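Local coordinates for protein phenolpthiocerol synthesis type-I polyketide synthase ppsA (Mycobacterium bovis, PDB 7AKC) that probably takes part in building the lipid core of phthiocerols and phenolphthiocerols, its acyltransferase domain, described here, serving to load an extender unit, at residues 135-140 with 258-263; 86-91 with 114-119; 192-197 with 204-209; 155-160 with 173-178. One frame throughout, in Å; residues are numbered along the deposited sequence.

Overall arrangement
All four contacts lie in the acyltransferase domain. From the N terminus, contact 2 closes a short loop first, packing helix 79-100 against helix 115-121, next to strand 23-27 of the parallel sheet. Contact 1 opens next, on helix 127-141, and closes only at helix 257-265. Nested inside that long loop, one after the other, are contacts 4 and 3, which join helices 157-164 and 187-199 to strands of the small antiparallel sheet; their side chains touch through Leu155 and Val197. Contacts 1 and 2 meet directly, His259 bonding to Glu115, whereas the centre of contact 2 lies about 27 Å from that of contact 3, across the middle of the chain.

Contact 1: residues 135-140 with 258-263; sequences ATRSRL and EHWATN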
loop_
_atom_site.group_PDB
_atom_site.type_symbol
_atom_site.label_atom_id
_atom_site.label_comp_id
_atom_site.label_asym_id
_atom_site.label_seq_id
_atom_site.Cartn_x
_atom_site.Cartn_y
_atom_site.Cartn_z
ATOM N N ALA A 135 6.570 12.742 6.620
ATOM C CA ALA A 135 7.887 13.165 7.073
ATOM C C ALA A 135 8.309 12.480 8.367
ATOM O O ALA A 135 9.452 12.055 8.458
ATOM C CB ALA A 135 7.948 14.701 7.213
ATOM N N THR A 136 7.410 12.352 9.354
ATOM C CA THR A 136 7.739 11.706 10.630
ATOM C C THR A 136 8.146 10.237 10.403
ATOM O O THR A 136 9.269 9.847 10.720
ATOM C CB THR A 136 6.582 11.874 11.641
ATOM O OG1 THR A 136 6.519 13.216 12.067
ATOM C CG2 THR A 136 6.718 10.972 12.845
ATOM N N ARG A 137 7.293 9.477 9.733
ATOM C CA ARG A 137 7.547 8.072 9.407
ATOM C C ARG A 137 8.811 7.903 8.548
ATOM O O ARG A 137 9.621 7.026 8.856
ATOM C CB ARG A 137 6.325 7.480 8.690
ATOM C CG ARG A 137 6.414 5.997 8.365
ATOM C CD ARG A 137 5.125 5.528 7.665
ATOM N NE ARG A 137 4.806 6.337 6.483
ATOM C CZ ARG A 137 3.661 6.256 5.802
ATOM N NH1 ARG A 137 2.697 5.438 6.206
ATOM N NH2 ARG A 137 3.500 6.944 4.681
ATOM N N SER A 138 8.984 8.716 7.484
ATOM C CA SER A 138 10.170 8.597 6.615
ATOM C C SER A 138 11.479 8.847 7.363
ATOM O O SER A 138 12.456 8.147 7.114
ATOM C CB SER A 138 10.091 9.546 5.421
ATOM O OG SER A 138 9.176 9.124 4.425
ATOM N N ARG A 139 11.489 9.808 8.294
ATOM C CA ARG A 139 12.676 10.137 9.091
ATOM C C ARG A 139 12.997 8.954 10.025
ATOM O O ARG A 139 14.158 8.532 10.101
ATOM C CB ARG A 139 12.420 11.446 9.865
ATOM C CG ARG A 139 13.430 11.761 10.966
ATOM C CD ARG A 139 13.363 13.262 11.290
ATOM N N LEU A 140 11.943 8.326 10.622
ATOM C CA LEU A 140 12.176 7.157 11.472
ATOM C C LEU A 140 12.672 5.933 10.707
ATOM O O LEU A 140 13.405 5.118 11.260
ATOM C CB LEU A 140 10.889 6.776 12.200
ATOM C CG LEU A 140 10.499 7.742 13.313
ATOM C CD1 LEU A 140 9.102 7.408 13.860
ATOM C CD2 LEU A 140 11.558 7.757 14.433
ATOM N N GLU A 258 -1.569 5.507 16.514
ATOM C CA GLU A 258 -1.635 4.060 16.659
ATOM C C GLU A 258 -1.900 3.415 15.307
ATOM O O GLU A 258 -1.207 2.447 14.967
ATOM C CB GLU A 258 -2.685 3.628 17.706
ATOM C CG GLU A 258 -2.613 2.139 18.015
ATOM C CD GLU A 258 -1.265 1.631 18.501
ATOM O OE1 GLU A 258 -0.963 1.818 19.701
ATOM O OE2 GLU A 258 -0.509 1.049 17.686
ATOM N N HIS A 259 -2.844 3.981 14.518
ATOM C CA HIS A 259 -3.115 3.502 13.170
ATOM C C HIS A 259 -1.854 3.561 12.283
ATOM O O HIS A 259 -1.580 2.581 11.605
ATOM C CB HIS A 259 -4.244 4.285 12.490
ATOM C CG HIS A 259 -4.564 3.746 11.126
ATOM N ND1 HIS A 259 -5.334 2.611 10.967
ATOM C CD2 HIS A 259 -4.149 4.167 9.909
ATOM C CE1 HIS A 259 -5.384 2.386 9.662
ATOM N NE2 HIS A 259 -4.690 3.307 8.988
ATOM N N TRP A 260 -1.116 4.686 12.258
ATOM C CA TRP A 260 0.083 4.770 11.395
ATOM C C TRP A 260 1.236 3.883 11.862
ATOM O O TRP A 260 1.899 3.254 11.021
ATOM C CB TRP A 260 0.508 6.241 11.179
ATOM C CG TRP A 260 -0.618 7.048 10.592
ATOM C CD1 TRP A 260 -1.303 8.070 11.192
ATOM C CD2 TRP A 260 -1.288 6.791 9.346
ATOM N NE1 TRP A 260 -2.346 8.481 10.385
ATOM C CE2 TRP A 260 -2.360 7.708 9.246
ATOM C CE3 TRP A 260 -1.120 5.835 8.329
ATOM C CZ2 TRP A 260 -3.252 7.691 8.176
ATOM C CZ3 TRP A 260 -1.974 5.858 7.250
ATOM C CH2 TRP A 260 -3.039 6.762 7.190
ATOM N N ALA A 261 1.402 3.716 13.191
ATOM C CA ALA A 261 2.406 2.781 13.743
ATOM C C ALA A 261 2.038 1.335 13.372
ATOM O O ALA A 261 2.912 0.535 13.021
ATOM C CB ALA A 261 2.472 2.919 15.262
ATOM N N THR A 262 0.736 1.012 13.404
ATOM C CA THR A 262 0.276 -0.329 13.063
ATOM C C THR A 262 0.386 -0.601 11.578
ATOM O O THR A 262 0.817 -1.682 11.167
ATOM C CB THR A 262 -1.155 -0.521 13.579
ATOM O OG1 THR A 262 -1.143 -0.503 15.006
ATOM C CG2 THR A 262 -1.804 -1.809 13.066
ATOM N N ASN A 263 -0.014 0.387 10.763
ATOM C CA ASN A 263 -0.017 0.299 9.301
ATOM C C ASN A 263 1.367 -0.006 8.716
ATOM O O ASN A 263 1.486 -0.802 7.773
ATOM C CB ASN A 263 -0.628 1.574 8.687
ATOM C CG ASN A 263 -0.343 1.736 7.228
ATOM O OD1 ASN A 263 0.676 2.340 6.848
ATOM N ND2 ASN A 263 -1.167 1.114 6.395
HETATM O O HOH W 1 2.243 3.851 8.362
HETATM O O HOH W 2 0.297 4.196 5.142
#
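Arg137 reaches across to Trp260 and Asn263 and meets them mainly through water. Its CG stands anti to the backbone N (chi1 -176°), so the chain leaves its helix stretched out, then bends at chi3 (54°) to carry the guanidinium toward helix 257-265. There NH1 comes within 3.8 Å of Asn263 OD1, a separation too long for a direct bond. The amide oxygen lies at the edge of the guanidinium, close to its plane, and the two planes are turned 35° apart. Two waters bridge the pair. Water 1 accepts from Arg137 NH1 at 2.7 Å and gives one proton to Asn263 OD1 and the other to Trp260 O, also at 2.7 Å. Water 2 accepts from the same NH1 at 2.9 Å and donates to Asn263 OD1. Two waters thus hold each of NH1 and OD1, and both lie in the guanidinium plane, which limits its rotation. Asparagine suits this place because its other end is used as well: ND2 bonds to Thr245 OG1, which fixes which end of the amide turns toward the arginine. Trp260 supplies bulk, its CE3 lying 4.4 Å from NH1, while His259 CD2 sits over one face of the indole. In related acyltransferases an arginine about 25 residues after the nucleophilic serine receives the extender carboxylate; Arg137, on the second helix after the probable nucleophile elbow, is consistent with that role. Helix 115-121 packs on Arg137 and Trp260 through Val116, and helix 222-228 brings Met225 against the same two side chains.

Contact 2: residues 86-91 with 114-119; sequences GLIGMQ and GEVAAA
Ile88 meets helix 115-121 through a fully extended branch: CG1 lies anti to the backbone N (chi1 -171°) and CD1 continues the line. The branch therefore touches twice, CG1 packing on Ala117 CB at 3.7 Å and CD1 ending 3.8 Å from Val116 CG1. The Ile88 and Val116 side chains cross at about a right angle. Gln91, one turn further on, takes the other common helical torsion, CG beside the backbone N (chi1 -75°), and runs straight out to bring OE1 within 3.3 Å of Ala117 CB. Its amide also has polar work to do. NE2 donates to Ser28 O, just beyond strand 23-27, while OE1 accepts from water 3 at 3.1 Å; the same water receives a weak bond, 3.4 Å, from Ala117 N. A long amide suits a buried place where it must pack on a methyl and still satisfy both of its ends. The small Ala117 lets the backbones close to 6.0 Å between Ile88 CA and Ala117 CA. The helices run in roughly the same direction, 34° apart. Tyr27 touches Gln91 and Ala117, and so ties this layer to the parallel sheet. Gly114 belongs to a GxSxG sequence between strand 107-110 and helix 115-121, consistent with the nucleophile elbow of the acyltransferase fold, with helix 79-100 packed beside the helix that follows.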
loop_
_atom_site.group_PDB
_atom_site.type_symbol
_atom_site.label_atom_id
_atom_site.label_comp_id
_atom_site.label_asym_id
_atom_site.label_seq_id
_atom_site.Cartn_x
_atom_site.Cartn_y
_atom_site.Cartn_z
ATOM N N GLY A 86 7.642 13.685 -2.477
ATOM C CA GLY A 86 7.305 13.895 -3.881
ATOM C C GLY A 86 6.177 12.953 -4.301
ATOM O O GLY A 86 5.291 13.349 -5.068
ATOM N N LEU A 87 6.180 11.706 -3.780
ATOM C CA LEU A 87 5.100 10.768 -4.088
ATOM C C LEU A 87 3.727 11.283 -3.617
ATOM O O LEU A 87 2.833 11.451 -4.465
ATOM C CB LEU A 87 5.410 9.369 -3.544
ATOM C CG LEU A 87 6.431 8.588 -4.369
ATOM C CD1 LEU A 87 6.876 7.315 -3.664
ATOM C CD2 LEU A 87 5.877 8.262 -5.730
ATOM N N ILE A 88 3.565 11.620 -2.316
ATOM C CA ILE A 88 2.268 12.129 -1.831
ATOM C C ILE A 88 1.918 13.505 -2.441
ATOM O O ILE A 88 0.746 13.781 -2.689
ATOM C CB ILE A 88 2.135 12.127 -0.289
ATOM C CG1 ILE A 88 0.689 12.452 0.157
ATOM C CG2 ILE A 88 3.168 13.059 0.354
ATOM C CD1 ILE A 88 0.429 12.379 1.622
ATOM N N GLY A 89 2.921 14.316 -2.776
ATOM C CA GLY A 89 2.672 15.605 -3.424
ATOM C C GLY A 89 2.021 15.396 -4.778
ATOM O O GLY A 89 0.965 15.950 -5.064
ATOM N N MET A 90 2.594 14.468 -5.545
ATOM C CA MET A 90 2.125 14.071 -6.866
ATOM C C MET A 90 0.753 13.404 -6.777
ATOM O O MET A 90 -0.095 13.678 -7.615
ATOM C CB MET A 90 3.151 13.125 -7.506
ATOM C CG MET A 90 2.853 12.780 -8.926
ATOM S SD MET A 90 3.508 13.997 -10.099
ATOM C CE MET A 90 2.974 13.244 -11.586
ATOM N N GLN A 91 0.508 12.585 -5.744
ATOM C CA GLN A 91 -0.790 11.926 -5.545
ATOM C C GLN A 91 -1.906 12.963 -5.275
ATOM O O GLN A 91 -2.943 12.931 -5.929
ATOM C CB GLN A 91 -0.709 10.880 -4.420
ATOM C CG GLN A 91 0.018 9.592 -4.831
ATOM C CD GLN A 91 0.350 8.731 -3.631
ATOM O OE1 GLN A 91 0.568 9.231 -2.533
ATOM N NE2 GLN A 91 0.381 7.410 -3.792
ATOM N N GLY A 114 0.847 4.385 0.866
ATOM C CA GLY A 114 -0.178 5.128 0.145
ATOM C C GLY A 114 -1.443 5.402 0.940
ATOM O O GLY A 114 -2.264 6.224 0.526
ATOM N N GLU A 115 -1.644 4.680 2.066
ATOM C CA GLU A 115 -2.832 4.882 2.907
ATOM C C GLU A 115 -2.829 6.289 3.536
ATOM O O GLU A 115 -3.897 6.825 3.810
ATOM C CB GLU A 115 -2.958 3.772 3.970
ATOM C CG GLU A 115 -4.215 3.911 4.811
ATOM C CD GLU A 115 -4.711 2.564 5.292
ATOM O OE1 GLU A 115 -4.798 2.387 6.525
ATOM O OE2 GLU A 115 -5.026 1.698 4.446
ATOM N N VAL A 116 -1.653 6.926 3.712
ATOM C CA VAL A 116 -1.628 8.321 4.206
ATOM C C VAL A 116 -2.351 9.225 3.202
ATOM O O VAL A 116 -3.260 9.975 3.588
ATOM C CB VAL A 116 -0.206 8.849 4.494
ATOM C CG1 VAL A 116 -0.228 10.359 4.754
ATOM C CG2 VAL A 116 0.399 8.126 5.676
ATOM N N ALA A 117 -1.976 9.137 1.913
ATOM C CA ALA A 117 -2.601 9.997 0.897
ATOM C C ALA A 117 -4.081 9.720 0.738
ATOM O O ALA A 117 -4.859 10.659 0.527
ATOM C CB ALA A 117 -1.889 9.844 -0.436
ATOM N N ALA A 118 -4.476 8.441 0.858
ATOM C CA ALA A 118 -5.872 8.027 0.769
ATOM C C ALA A 118 -6.628 8.599 1.958
ATOM O O ALA A 118 -7.723 9.122 1.768
ATOM C CB ALA A 118 -5.987 6.495 0.754
ATOM N N ALA A 119 -6.043 8.577 3.169
ATOM C CA ALA A 119 -6.687 9.187 4.344
ATOM C C ALA A 119 -6.861 10.671 4.159
ATOM O O ALA A 119 -7.858 11.212 4.636
ATOM C CB ALA A 119 -5.891 8.913 5.610
HETATM O O HOH W 3 0.919 8.278 0.441
#

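Contact 3: residues 192-197 with 204-209; sequences ELITRV and ASRVNI
The guanidinium of Arg206, whose aliphatic chain packs on Ile194, is held at two of its nitrogens. NE donates to Asn208 OD1 at 3.3 Å, an almost straight bond (171°) that lies in the guanidinium plane, and NH1 forms a salt bridge with Asp191, on the same helix as Ile194. A bend at chi3 turns the charged end aside, and the methylene CG beneath it meets the tip of the isoleucine: Ile194 CD1 stops 3.4 Å from Arg206 CG, the two side chains crossing at about a right angle. Ala204, two residues back on the strand, packs next along the helix. Its CB lies 3.8 Å from Val197 CG1 and 4.2 Å from Ile194 CG2, and a methyl suits a spot where the Ile194 and Ala204 CA atoms are only 5.5 Å apart. Helix 187-199 and strand 204-207 run nearly antiparallel, as the last helix and strand of a ferredoxin-like βαββαβ unit, and Ala151 of strand 148-153 also reaches Ile194. Arg206 thus serves both chemistries at this edge strand: its CG methylene extends the apolar contact with Ile194, while its charge ties strand to helix through the salt bridge to Asp191.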
loop_
_atom_site.group_PDB
_atom_site.type_symbol
_atom_site.label_atom_id
_atom_site.label_comp_id
_atom_site.label_asym_id
_atom_site.label_seq_id
_atom_site.Cartn_x
_atom_site.Cartn_y
_atom_site.Cartn_z
ATOM N N GLU A 192 17.756 -15.222 -0.551
ATOM C CA GLU A 192 17.797 -16.686 -0.374
ATOM C C GLU A 192 16.430 -17.281 -0.725
ATOM O O GLU A 192 16.340 -18.356 -1.329
ATOM C CB GLU A 192 18.218 -17.098 1.050
ATOM C CG GLU A 192 18.186 -18.619 1.184
ATOM C CD GLU A 192 18.652 -19.309 2.447
ATOM O OE1 GLU A 192 19.111 -18.612 3.377
ATOM O OE2 GLU A 192 18.594 -20.564 2.480
ATOM N N LEU A 193 15.360 -16.569 -0.339
ATOM C CA LEU A 193 13.996 -17.067 -0.591
ATOM C C LEU A 193 13.653 -17.026 -2.087
ATOM O O LEU A 193 12.974 -17.924 -2.582
ATOM C CB LEU A 193 12.975 -16.291 0.246
ATOM C CG LEU A 193 13.069 -16.706 1.695
ATOM C CD1 LEU A 193 12.429 -15.643 2.596
ATOM C CD2 LEU A 193 12.401 -18.077 1.848
ATOM N N ILE A 194 14.134 -16.004 -2.812
ATOM C CA ILE A 194 13.938 -15.922 -4.275
ATOM C C ILE A 194 14.568 -17.145 -4.957
ATOM O O ILE A 194 13.966 -17.753 -5.837
ATOM C CB ILE A 194 14.539 -14.580 -4.778
ATOM C CG1 ILE A 194 13.621 -13.410 -4.334
ATOM C CG2 ILE A 194 14.779 -14.566 -6.261
ATOM C CD1 ILE A 194 14.222 -12.089 -4.621
ATOM N N THR A 195 15.780 -17.525 -4.502
ATOM C CA THR A 195 16.487 -18.693 -5.001
ATOM C C THR A 195 15.690 -19.971 -4.700
ATOM O O THR A 195 15.560 -20.832 -5.579
ATOM C CB THR A 195 17.879 -18.787 -4.361
ATOM O OG1 THR A 195 18.629 -17.630 -4.747
ATOM C CG2 THR A 195 18.664 -20.079 -4.836
ATOM N N ARG A 196 15.155 -20.102 -3.456
ATOM C CA ARG A 196 14.396 -21.303 -3.111
ATOM C C ARG A 196 13.124 -21.404 -3.965
ATOM O O ARG A 196 12.773 -22.485 -4.438
ATOM C CB ARG A 196 14.016 -21.272 -1.610
ATOM C CG ARG A 196 15.224 -21.455 -0.668
ATOM C CD ARG A 196 14.767 -21.589 0.781
ATOM N NE ARG A 196 15.872 -21.896 1.686
ATOM C CZ ARG A 196 15.723 -22.400 2.911
ATOM N NH1 ARG A 196 14.511 -22.680 3.380
ATOM N NH2 ARG A 196 16.788 -22.679 3.656
ATOM N N VAL A 197 12.458 -20.257 -4.209
ATOM C CA VAL A 197 11.205 -20.266 -4.982
ATOM C C VAL A 197 11.551 -20.691 -6.421
ATOM O O VAL A 197 10.944 -21.618 -6.928
ATOM C CB VAL A 197 10.502 -18.906 -4.942
ATOM C CG1 VAL A 197 9.309 -18.856 -5.914
ATOM C CG2 VAL A 197 10.035 -18.594 -3.517
ATOM N N ALA A 204 9.667 -15.698 -8.926
ATOM C CA ALA A 204 9.912 -14.724 -7.884
ATOM C C ALA A 204 10.770 -13.588 -8.435
ATOM O O ALA A 204 11.651 -13.833 -9.268
ATOM C CB ALA A 204 10.651 -15.391 -6.744
ATOM N N SER A 205 10.561 -12.356 -7.934
ATOM C CA SER A 205 11.381 -11.223 -8.382
ATOM C C SER A 205 11.549 -10.203 -7.279
ATOM O O SER A 205 10.655 -10.034 -6.456
ATOM C CB SER A 205 10.796 -10.556 -9.627
ATOM O OG SER A 205 9.533 -9.968 -9.362
ATOM N N ARG A 206 12.700 -9.519 -7.253
ATOM C CA ARG A 206 12.964 -8.495 -6.259
ATOM C C ARG A 206 12.107 -7.263 -6.485
ATOM O O ARG A 206 11.913 -6.839 -7.631
ATOM C CB ARG A 206 14.454 -8.059 -6.312
ATOM C CG ARG A 206 15.278 -8.897 -5.391
ATOM C CD ARG A 206 16.624 -8.295 -5.124
ATOM N NE ARG A 206 16.497 -7.098 -4.295
ATOM C CZ ARG A 206 16.519 -7.093 -2.965
ATOM N NH1 ARG A 206 16.666 -8.232 -2.289
ATOM N NH2 ARG A 206 16.420 -5.949 -2.299
ATOM N N VAL A 207 11.649 -6.660 -5.409
ATOM C CA VAL A 207 10.921 -5.404 -5.474
ATOM C C VAL A 207 11.842 -4.417 -4.765
ATOM O O VAL A 207 11.964 -4.488 -3.545
ATOM C CB VAL A 207 9.534 -5.486 -4.795
ATOM C CG1 VAL A 207 8.887 -4.109 -4.719
ATOM C CG2 VAL A 207 8.622 -6.464 -5.542
ATOM N N ASN A 208 12.570 -3.584 -5.515
ATOM C CA ASN A 208 13.517 -2.641 -4.900
ATOM C C ASN A 208 12.786 -1.480 -4.221
ATOM O O ASN A 208 11.869 -0.918 -4.814
ATOM C CB ASN A 208 14.575 -2.164 -5.908
ATOM C CG ASN A 208 15.428 -3.306 -6.416
ATOM O OD1 ASN A 208 15.817 -4.218 -5.668
ATOM N ND2 ASN A 208 15.730 -3.294 -7.702
ATOM N N ILE A 209 13.165 -1.157 -2.968
ATOM C CA ILE A 209 12.517 -0.137 -2.128
ATOM C C ILE A 209 13.540 0.501 -1.173
ATOM O O ILE A 209 14.445 -0.173 -0.719
ATOM C CB ILE A 209 11.335 -0.798 -1.333
ATOM C CG1 ILE A 209 10.457 0.249 -0.653
ATOM C CG2 ILE A 209 11.834 -1.874 -0.340
ATOM C CD1 ILE A 209 8.943 -0.236 -0.412
#

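Contact 4: residues 155-160 with 173-178; sequences LDAPTT and GIYNSP
A capped helix start meets the end of a strand here: Asp156, the N-cap of helix 157-164, and Ala157 after it face Tyr175 and Pro178. The Asp156 side chain folds back over its own backbone, CG between N and the carbonyl carbon (chi1 65°), and so brings OD1 to the first turn. That oxygen takes two bonds, from Thr159 N at 2.9 Å, nearly in line with its C-O bond, and from Thr159 OG1 at 2.7 Å, which comes from above the carboxylate plane. Aspartate fits such a cap because its short, charged arm can satisfy a first-turn N-H, and its negative charge is probably favoured by the positive end of the helix dipole. With the carboxylate turned to its own helix, CA and CB are left toward Pro178, whose carbonyl oxygen receives a CA-H...O contact from Asp156 CA at 3.3 Å. Water 4 extends the link, accepting from Ala157 N at 2.9 Å and donating to Pro178 O at 2.7 Å. In the ferredoxin-like βαββαβ unit these are the first helix and the second strand, the latter an outer strand of the small sheet. Ala157 CB meets Tyr175 CE2 at 3.6 Å, at the edge of the ring and near its plane, where a methyl is small enough to fit beside the phenol. The Tyr175 ring also meets that of His269, and the Pro178 ring rests on Thr304 and Ser307 of helix 298-308.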
loop_
_atom_site.group_PDB
_atom_site.type_symbol
_atom_site.label_atom_id
_atom_site.label_comp_id
_atom_site.label_asym_id
_atom_site.label_seq_id
_atom_site.Cartn_x
_atom_site.Cartn_y
_atom_site.Cartn_z
ATOM N N LEU A 155 3.077 -17.132 -5.846
ATOM C CA LEU A 155 2.537 -18.117 -4.907
ATOM C C LEU A 155 1.342 -17.500 -4.219
ATOM O O LEU A 155 1.329 -16.280 -3.948
ATOM C CB LEU A 155 3.577 -18.420 -3.787
ATOM C CG LEU A 155 4.931 -18.961 -4.211
ATOM C CD1 LEU A 155 5.839 -19.084 -2.999
ATOM C CD2 LEU A 155 4.825 -20.301 -4.996
ATOM N N ASP A 156 0.371 -18.374 -3.851
ATOM C CA ASP A 156 -0.746 -17.891 -3.085
ATOM C C ASP A 156 -0.307 -17.606 -1.615
ATOM O O ASP A 156 0.836 -17.911 -1.247
ATOM C CB ASP A 156 -1.929 -18.830 -3.227
ATOM C CG ASP A 156 -1.782 -20.239 -2.666
ATOM O OD1 ASP A 156 -0.948 -20.439 -1.766
ATOM O OD2 ASP A 156 -2.566 -21.116 -3.076
ATOM N N ALA A 157 -1.178 -16.945 -0.808
ATOM C CA ALA A 157 -0.756 -16.572 0.546
ATOM C C ALA A 157 -0.468 -17.782 1.459
ATOM O O ALA A 157 0.575 -17.789 2.095
ATOM C CB ALA A 157 -1.746 -15.584 1.185
ATOM N N PRO A 158 -1.230 -18.894 1.406
ATOM C CA PRO A 158 -0.926 -20.009 2.329
ATOM C C PRO A 158 0.409 -20.677 1.955
ATOM O O PRO A 158 1.217 -20.986 2.836
ATOM C CB PRO A 158 -2.106 -20.962 2.143
ATOM C CG PRO A 158 -3.252 -20.052 1.723
ATOM C CD PRO A 158 -2.560 -19.053 0.786
ATOM N N THR A 159 0.704 -20.781 0.648
ATOM C CA THR A 159 1.984 -21.380 0.223
ATOM C C THR A 159 3.153 -20.439 0.623
ATOM O O THR A 159 4.219 -20.873 1.079
ATOM C CB THR A 159 1.997 -21.553 -1.293
ATOM O OG1 THR A 159 0.887 -22.367 -1.711
ATOM C CG2 THR A 159 3.291 -22.188 -1.761
ATOM N N THR A 160 2.928 -19.124 0.500
ATOM C CA THR A 160 3.930 -18.151 0.928
ATOM C C THR A 160 4.186 -18.286 2.436
ATOM O O THR A 160 5.336 -18.371 2.859
ATOM C CB THR A 160 3.484 -16.738 0.612
ATOM O OG1 THR A 160 3.382 -16.616 -0.809
ATOM C CG2 THR A 160 4.514 -15.706 1.128
ATOM N N GLY A 173 4.319 -9.556 3.474
ATOM C CA GLY A 173 4.220 -8.102 3.471
ATOM C C GLY A 173 2.976 -7.572 2.770
ATOM O O GLY A 173 2.398 -6.582 3.237
ATOM N N ILE A 174 2.635 -8.115 1.586
ATOM C CA ILE A 174 1.464 -7.592 0.831
ATOM C C ILE A 174 0.694 -8.707 0.175
ATOM O O ILE A 174 1.280 -9.603 -0.445
ATOM C CB ILE A 174 1.883 -6.568 -0.273
ATOM C CG1 ILE A 174 2.822 -5.472 0.264
ATOM C CG2 ILE A 174 0.653 -5.935 -1.022
ATOM C CD1 ILE A 174 3.371 -4.494 -0.884
ATOM N N TYR A 175 -0.672 -8.670 0.363
ATOM C CA TYR A 175 -1.544 -9.614 -0.320
ATOM C C TYR A 175 -1.901 -8.921 -1.643
ATOM O O TYR A 175 -2.788 -8.052 -1.653
ATOM C CB TYR A 175 -2.831 -9.919 0.480
ATOM C CG TYR A 175 -2.612 -10.608 1.802
ATOM C CD1 TYR A 175 -2.397 -9.873 2.964
ATOM C CD2 TYR A 175 -2.713 -11.993 1.912
ATOM C CE1 TYR A 175 -2.275 -10.503 4.200
ATOM C CE2 TYR A 175 -2.596 -12.629 3.143
ATOM C CZ TYR A 175 -2.396 -11.881 4.284
ATOM O OH TYR A 175 -2.238 -12.517 5.478
ATOM N N ASN A 176 -1.149 -9.177 -2.707
ATOM C CA ASN A 176 -1.402 -8.515 -3.995
ATOM C C ASN A 176 -2.675 -8.956 -4.649
ATOM O O ASN A 176 -3.517 -8.158 -5.014
ATOM C CB ASN A 176 -0.221 -8.706 -4.961
ATOM C CG ASN A 176 0.641 -7.504 -5.044
ATOM O OD1 ASN A 176 0.690 -6.693 -4.133
ATOM N ND2 ASN A 176 1.383 -7.371 -6.129
ATOM N N SER A 177 -2.783 -10.271 -4.837
ATOM C CA SER A 177 -3.895 -10.893 -5.510
ATOM C C SER A 177 -3.799 -12.396 -5.152
ATOM O O SER A 177 -2.876 -12.820 -4.433
ATOM C CB SER A 177 -3.786 -10.629 -7.017
ATOM O OG SER A 177 -2.682 -11.342 -7.570
ATOM N N PRO A 178 -4.785 -13.196 -5.530
ATOM C CA PRO A 178 -4.796 -14.596 -5.087
ATOM C C PRO A 178 -3.541 -15.397 -5.368
ATOM O O PRO A 178 -3.175 -16.207 -4.544
ATOM C CB PRO A 178 -6.016 -15.187 -5.806
ATOM C CG PRO A 178 -6.938 -13.980 -5.930
ATOM C CD PRO A 178 -6.015 -12.846 -6.273
HETATM O O HOH W 4 -3.753 -16.245 -1.945
#